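Local coordinates for protein esterase (uncultured bacterium pCosCE1, PDB 7ATL) that hydrolyses carboxylic esters as a family VIII carboxylesterase with a beta-lactamase-like fold and also shows promiscuous acyltransferase activity, at residues 96-107 and 153-164. Residues are numbered along the deposited sequence; the frame is centred on the assembly and turned at random.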
loop_
_atom_site.group_PDB
_atom_site.type_symbol
_atom_site.label_atom_id
_atom_site.label_comp_id
_atom_site.label_asym_id
_atom_site.label_seq_id
_atom_site.Cartn_x
_atom_site.Cartn_y
_atom_site.Cartn_z
ATOM N N TRP A 96 7.323 -25.164 4.331
ATOM C CA TRP A 96 8.729 -24.851 3.956
ATOM C C TRP A 96 9.150 -23.425 4.380
ATOM O O TRP A 96 10.366 -23.130 4.347
ATOM C CB TRP A 96 8.884 -25.055 2.446
ATOM C CG TRP A 96 7.773 -24.454 1.637
ATOM C CD1 TRP A 96 6.679 -25.104 1.144
ATOM C CD2 TRP A 96 7.629 -23.073 1.249
ATOM N NE1 TRP A 96 5.872 -24.228 0.477
ATOM C CE2 TRP A 96 6.426 -22.980 0.516
ATOM C CE3 TRP A 96 8.380 -21.909 1.465
ATOM C CZ2 TRP A 96 5.971 -21.778 -0.025
ATOM C CZ3 TRP A 96 7.931 -20.716 0.933
ATOM C CH2 TRP A 96 6.745 -20.657 0.193
ATOM N N PHE A 97 8.219 -22.537 4.743
ATOM C CA PHE A 97 8.567 -21.177 5.224
ATOM C C PHE A 97 8.893 -21.231 6.718
ATOM O O PHE A 97 8.041 -20.891 7.586
ATOM C CB PHE A 97 7.458 -20.170 4.922
ATOM C CG PHE A 97 7.945 -18.743 4.968
ATOM C CD1 PHE A 97 8.555 -18.172 3.862
ATOM C CD2 PHE A 97 7.854 -18.002 6.128
ATOM C CE1 PHE A 97 9.063 -16.886 3.910
ATOM C CE2 PHE A 97 8.355 -16.716 6.173
ATOM C CZ PHE A 97 8.941 -16.158 5.061
ATOM N N THR A 98 10.136 -21.601 7.014
ATOM C CA THR A 98 10.631 -21.791 8.396
ATOM C C THR A 98 11.974 -21.096 8.570
ATOM O O THR A 98 12.933 -21.719 9.010
ATOM C CB THR A 98 10.678 -23.286 8.734
ATOM O OG1 THR A 98 11.407 -23.968 7.721
ATOM C CG2 THR A 98 9.302 -23.901 8.814
ATOM N N PRO A 99 12.067 -19.777 8.279
ATOM C CA PRO A 99 13.329 -19.046 8.408
ATOM C C PRO A 99 13.866 -19.010 9.844
ATOM O O PRO A 99 13.097 -19.149 10.790
ATOM C CB PRO A 99 12.982 -17.626 7.953
ATOM C CG PRO A 99 11.499 -17.542 8.189
ATOM C CD PRO A 99 10.981 -18.911 7.803
ATOM N N ALA A 100 15.178 -18.776 9.952
ATOM C CA ALA A 100 15.948 -18.789 11.210
ATOM C C ALA A 100 16.452 -17.387 11.515
ATOM O O ALA A 100 16.667 -16.641 10.581
ATOM C CB ALA A 100 17.099 -19.738 11.049
ATOM N N LEU A 101 16.698 -17.073 12.782
ATOM C CA LEU A 101 17.547 -15.914 13.177
ATOM C C LEU A 101 19.016 -16.276 12.896
ATOM O O LEU A 101 19.296 -17.433 12.510
ATOM C CB LEU A 101 17.290 -15.588 14.651
ATOM C CG LEU A 101 15.827 -15.284 15.005
ATOM C CD1 LEU A 101 15.465 -15.808 16.384
ATOM C CD2 LEU A 101 15.544 -13.791 14.912
ATOM N N ALA A 102 19.938 -15.326 13.026
ATOM C CA ALA A 102 21.384 -15.550 12.748
ATOM C C ALA A 102 21.927 -16.731 13.575
ATOM O O ALA A 102 22.799 -17.439 13.058
ATOM C CB ALA A 102 22.177 -14.296 13.024
ATOM N N ASP A 103 21.426 -16.938 14.803
ATOM C CA ASP A 103 21.959 -17.928 15.778
ATOM C C ASP A 103 21.389 -19.323 15.502
ATOM O O ASP A 103 21.852 -20.247 16.147
ATOM C CB ASP A 103 21.706 -17.469 17.217
ATOM C CG ASP A 103 20.237 -17.358 17.582
ATOM O OD1 ASP A 103 19.405 -17.802 16.746
ATOM O OD2 ASP A 103 19.934 -16.839 18.703
ATOM N N GLY A 104 20.425 -19.474 14.591
ATOM C CA GLY A 104 19.969 -20.801 14.124
ATOM C C GLY A 104 18.591 -21.191 14.647
ATOM O O GLY A 104 18.035 -22.247 14.189
ATOM N N VAL A 105 18.039 -20.394 15.563
ATOM C CA VAL A 105 16.678 -20.637 16.107
ATOM C C VAL A 105 15.662 -20.343 15.001
ATOM O O VAL A 105 15.826 -19.298 14.328
ATOM C CB VAL A 105 16.412 -19.764 17.339
ATOM C CG1 VAL A 105 14.978 -19.946 17.822
ATOM C CG2 VAL A 105 17.408 -20.029 18.452
ATOM N N ARG A 106 14.647 -21.202 14.852
ATOM C CA ARG A 106 13.526 -21.066 13.876
ATOM C C ARG A 106 12.250 -20.751 14.641
ATOM O O ARG A 106 11.471 -21.646 14.974
ATOM C CB ARG A 106 13.333 -22.346 13.057
ATOM C CG ARG A 106 14.533 -22.701 12.188
ATOM C CD ARG A 106 14.397 -23.994 11.384
ATOM N NE ARG A 106 15.666 -24.199 10.698
ATOM C CZ ARG A 106 16.101 -23.500 9.643
ATOM N NH1 ARG A 106 15.361 -22.559 9.074
ATOM N NH2 ARG A 106 17.294 -23.757 9.142
ATOM N N PRO A 107 11.998 -19.463 14.959
ATOM C CA PRO A 107 10.843 -19.092 15.762
ATOM C C PRO A 107 9.602 -19.094 14.886
ATOM O O PRO A 107 9.654 -18.713 13.714
ATOM C CB PRO A 107 11.180 -17.681 16.251
ATOM C CG PRO A 107 12.027 -17.121 15.140
ATOM C CD PRO A 107 12.781 -18.293 14.551
ATOM N N LEU A 153 9.390 -16.813 -2.419
ATOM C CA LEU A 153 9.223 -16.975 -0.951
ATOM C C LEU A 153 10.133 -18.110 -0.438
ATOM O O LEU A 153 10.528 -18.052 0.761
ATOM C CB LEU A 153 7.742 -17.202 -0.615
ATOM C CG LEU A 153 6.807 -16.040 -0.952
ATOM C CD1 LEU A 153 5.396 -16.322 -0.473
ATOM C CD2 LEU A 153 7.306 -14.722 -0.370
ATOM N N ARG A 154 10.472 -19.085 -1.287
ATOM C CA ARG A 154 11.451 -20.130 -0.906
ATOM C C ARG A 154 12.827 -19.479 -0.793
ATOM O O ARG A 154 13.618 -19.919 0.077
ATOM C CB ARG A 154 11.436 -21.321 -1.866
ATOM C CG ARG A 154 10.253 -22.265 -1.647
ATOM C CD ARG A 154 10.028 -23.197 -2.829
ATOM N NE ARG A 154 8.995 -24.180 -2.561
ATOM C CZ ARG A 154 9.128 -25.242 -1.769
ATOM N NH1 ARG A 154 10.257 -25.469 -1.123
ATOM N NH2 ARG A 154 8.106 -26.066 -1.599
ATOM N N LEU A 155 13.094 -18.450 -1.592
ATOM C CA LEU A 155 14.372 -17.710 -1.480
ATOM C C LEU A 155 14.353 -16.931 -0.159
ATOM O O LEU A 155 15.349 -16.996 0.593
ATOM C CB LEU A 155 14.558 -16.810 -2.712
ATOM C CG LEU A 155 14.840 -17.518 -4.050
ATOM C CD1 LEU A 155 15.101 -16.490 -5.145
ATOM C CD2 LEU A 155 16.019 -18.483 -3.978
ATOM N N LEU A 156 13.246 -16.234 0.129
ATOM C CA LEU A 156 13.060 -15.414 1.369
ATOM C C LEU A 156 13.225 -16.303 2.613
ATOM O O LEU A 156 13.814 -15.824 3.623
ATOM C CB LEU A 156 11.673 -14.761 1.332
ATOM C CG LEU A 156 11.292 -13.888 2.528
ATOM C CD1 LEU A 156 12.286 -12.748 2.726
ATOM C CD2 LEU A 156 9.898 -13.328 2.334
ATOM N N ALA A 157 12.723 -17.542 2.541
ATOM C CA ALA A 157 12.758 -18.541 3.634
ATOM C C ALA A 157 14.208 -18.824 4.031
ATOM O O ALA A 157 14.424 -19.182 5.201
ATOM C CB ALA A 157 12.061 -19.821 3.228
ATOM N N GLN A 158 15.151 -18.671 3.087
ATOM C CA GLN A 158 16.588 -18.998 3.299
ATOM C C GLN A 158 17.354 -17.816 3.918
ATOM O O GLN A 158 18.540 -17.993 4.267
ATOM C CB GLN A 158 17.235 -19.414 1.984
ATOM C CG GLN A 158 16.692 -20.714 1.412
ATOM C CD GLN A 158 17.272 -20.889 0.034
ATOM O OE1 GLN A 158 16.556 -20.918 -0.965
ATOM N NE2 GLN A 158 18.592 -20.905 -0.029
ATOM N N ALA A 159 16.722 -16.652 4.022
ATOM C CA ALA A 159 17.322 -15.460 4.646
ATOM C C ALA A 159 17.075 -15.476 6.161
ATOM O O ALA A 159 16.014 -15.863 6.615
ATOM C CB ALA A 159 16.777 -14.203 3.998
ATOM N N ASP A 160 18.031 -14.980 6.919
ATOM C CA ASP A 160 17.868 -14.704 8.358
ATOM C C ASP A 160 16.676 -13.756 8.537
ATOM O O ASP A 160 16.599 -12.739 7.813
ATOM C CB ASP A 160 19.165 -14.121 8.932
ATOM C CG ASP A 160 20.330 -15.102 8.973
ATOM O OD1 ASP A 160 20.120 -16.305 8.630
ATOM O OD2 ASP A 160 21.443 -14.659 9.371
ATOM N N LEU A 161 15.801 -14.068 9.495
ATOM C CA LEU A 161 14.954 -13.061 10.161
ATOM C C LEU A 161 15.876 -12.083 10.887
ATOM O O LEU A 161 16.991 -12.487 11.251
ATOM C CB LEU A 161 14.011 -13.749 11.137
ATOM C CG LEU A 161 13.006 -14.708 10.516
ATOM C CD1 LEU A 161 12.306 -15.516 11.597
ATOM C CD2 LEU A 161 11.997 -13.953 9.661
ATOM N N LEU A 162 15.416 -10.856 11.117
ATOM C CA LEU A 162 16.214 -9.809 11.785
ATOM C C LEU A 162 15.871 -9.718 13.271
ATOM O O LEU A 162 16.607 -9.046 13.977
ATOM C CB LEU A 162 15.987 -8.489 11.048
ATOM C CG LEU A 162 16.791 -8.426 9.754
ATOM C CD1 LEU A 162 16.031 -9.039 8.599
ATOM C CD2 LEU A 162 17.214 -7.015 9.442
ATOM N N ALA A 163 14.834 -10.398 13.731
ATOM C CA ALA A 163 14.334 -10.265 15.114
ATOM C C ALA A 163 13.242 -11.301 15.392
ATOM O O ALA A 163 12.635 -11.810 14.418
ATOM C CB ALA A 163 13.838 -8.860 15.335
ATOM N N GLU A 164 13.035 -11.620 16.673
ATOM C CA GLU A 164 11.931 -12.504 17.122
ATOM C C GLU A 164 10.622 -11.953 16.573
ATOM O O GLU A 164 10.309 -10.768 16.770
ATOM C CB GLU A 164 11.837 -12.572 18.647
ATOM C CG GLU A 164 12.324 -13.870 19.248
ATOM C CD GLU A 164 12.430 -13.702 20.748
ATOM O OE1 GLU A 164 11.370 -13.414 21.337
ATOM O OE2 GLU A 164 13.568 -13.780 21.314
HETATM O O HOH W 1 13.282 -22.243 5.560
HETATM O O HOH W 2 16.738 -18.569 7.254
HETATM O O HOH W 3 19.067 -12.711 13.049
HETATM O O HOH W 4 23.619 -16.871 9.786
#
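Arg154 lays its guanidinium flat over one face of the Trp96 indole, a cation-pi stack with Arg154 CZ 3.8 Å from the centroid of the Trp96 five-membered ring, the two planes 23° apart. Arg154 CG adds a CH-pi contact over the six-membered ring. Trp96 brings its ring against this side chain by tucking CG between its backbone N and carbonyl carbon (chi1 46°), and Leu153 CB meets the indole edge in plane. Phe97 turns its edge to Leu153 O and to Leu156 CD2, the latter 4.0 Å from Phe97 CE1.

One hydrogen bond joins the two segments, from Leu161 N to Ala100 O (2.9 Å, 146° at the hydrogen); the same oxygen receives a CA-H...O contact from Asp160. Leu161 packs against two prolines: its CG lies on Pro99 CB, while its CD1 meets Pro107 CG tip to tip at 3.9 Å. Waters also bridge the backbones, one linking Ala102 N to Leu161 O, another Ala100 N to Ala157 O.

In the second shell, Glu150 holds Arg154 NE by a salt bridge, helping to fix it over the indole. The contact joins two peripheral segments in the helical region of the beta-lactamase-like fold, tying the loop between helices 67-80 and 111-116 to the last part of helix 149-157 and what follows, with Phe97, Leu153 and Leu156 resting on Val177 of helix 174-186 and Ala159 on helix 132-136.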